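Local coordinates for SAP-like pentraxin (Limulus polyphemus, PDB 3FLP), which is a calcium-dependent lectin of the pentraxin family that assembles into doubly stacked heptameric rings and probably recognises sugar-bearing ligands, at the interface of chains A and B. Numbering follows the deposited sequence. Chains: chain A/B, SAP-like pentraxin.

The interface of chains A and B. Residues chain A 12, 42-43; chain B 32, 109.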
loop_
_atom_site.group_PDB
_atom_site.type_symbol
_atom_site.label_atom_id
_atom_site.label_comp_id
_atom_site.label_asym_id
_atom_site.label_seq_id
_atom_site.Cartn_x
_atom_site.Cartn_y
_atom_site.Cartn_z
ATOM N N PRO A 12 7.462 28.809 -39.954
ATOM C CA PRO A 12 8.251 28.492 -41.154
ATOM C C PRO A 12 9.202 29.542 -41.700
ATOM O O PRO A 12 10.374 29.258 -41.963
ATOM C CB PRO A 12 7.183 28.115 -42.181
ATOM C CG PRO A 12 6.043 27.628 -41.334
ATOM C CD PRO A 12 6.025 28.649 -40.241
ATOM N N PRO A 42 15.241 28.865 -32.351
ATOM C CA PRO A 42 15.383 29.884 -33.394
ATOM C C PRO A 42 15.954 29.384 -34.718
ATOM O O PRO A 42 16.833 28.516 -34.740
ATOM C CB PRO A 42 16.270 30.924 -32.720
ATOM C CG PRO A 42 17.187 30.069 -31.891
ATOM C CD PRO A 42 16.261 29.032 -31.296
ATOM N N PHE A 43 15.445 29.939 -35.819
ATOM C CA PHE A 43 15.911 29.566 -37.153
ATOM C C PHE A 43 16.875 30.595 -37.745
ATOM O O PHE A 43 17.529 30.319 -38.749
ATOM C CB PHE A 43 14.735 29.382 -38.118
ATOM C CG PHE A 43 13.940 28.117 -37.894
ATOM C CD1 PHE A 43 14.450 27.073 -37.120
ATOM C CD2 PHE A 43 12.698 27.951 -38.501
ATOM C CE1 PHE A 43 13.729 25.884 -36.956
ATOM C CE2 PHE A 43 11.973 26.766 -38.343
ATOM C CZ PHE A 43 12.491 25.733 -37.570
ATOM N N ARG B 32 13.759 19.511 -41.615
ATOM C CA ARG B 32 14.911 20.406 -41.652
ATOM C C ARG B 32 15.994 19.821 -40.766
ATOM O O ARG B 32 17.134 20.289 -40.770
ATOM C CB ARG B 32 14.571 21.776 -41.075
ATOM C CG ARG B 32 13.428 22.506 -41.719
ATOM C CD ARG B 32 13.423 23.925 -41.199
ATOM N NE ARG B 32 12.242 24.668 -41.612
ATOM C CZ ARG B 32 12.192 25.991 -41.674
ATOM N NH1 ARG B 32 13.260 26.705 -41.349
ATOM N NH2 ARG B 32 11.079 26.597 -42.062
ATOM N N VAL B 109 19.407 23.341 -40.258
ATOM C CA VAL B 109 19.274 24.731 -39.840
ATOM C C VAL B 109 20.646 25.382 -39.705
ATOM O O VAL B 109 20.848 26.500 -40.168
ATOM C CB VAL B 109 18.499 24.864 -38.495
ATOM C CG1 VAL B 109 18.255 26.331 -38.179
ATOM C CG2 VAL B 109 17.169 24.135 -38.583
#
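A:Phe43 and B:Arg32 meet at a heterologous, non-covalent interface between two subunits of the pentraxin assembly. The two chains use different surfaces here, as expected of neighbours in a cyclic heptamer, so the contact probably contributes to ring closure.

The guanidinium group of B:Arg32 lies over one face of the A:Phe43 ring. Its NH1 sits 3.6 Å from the ring centroid, a cation-pi contact. The two planes are 23° apart, so the groups stack with a modest tilt. NH1 lies near the CD2-CE2 side of the ring, not over its middle. A:Phe43 CE2 is 3.4 Å from B:Arg32 CZ, under one guanidinium face and offset toward its rim. The extended chain from CG to NE carries the charged end across to chain A.

B:Arg32 NH2 donates a hydrogen bond of 2.8 Å to the backbone carbonyl A:Pro12 O. The bond is fairly straight, 159° at the hydrogen. It uses a lone pair in the carbonyl plane, and the oxygen lies near the guanidinium plane. The bond at its edge and the ring against its face would together restrict guanidinium rotation.

B:Val109 packs on the same ring. With CG1 anti to the backbone N (chi1 -174°), both methyls are turned to the ring; CG1 is 4.0 Å from A:Phe43 CD1, and CG2 lies near CE1. Both chain B side chains stand on the same ring face, the arginine over its CD2-CE2 side and the valine off its CD1-CE1 side.

A:Pro12 directly follows strand 7-11. A:Pro42 ends strand 33-42, and A:Phe43 follows in a loop. B:Arg32 just precedes strand 33-42 of its own chain, and B:Val109 is in the turn between strands 100-107 and 112-117.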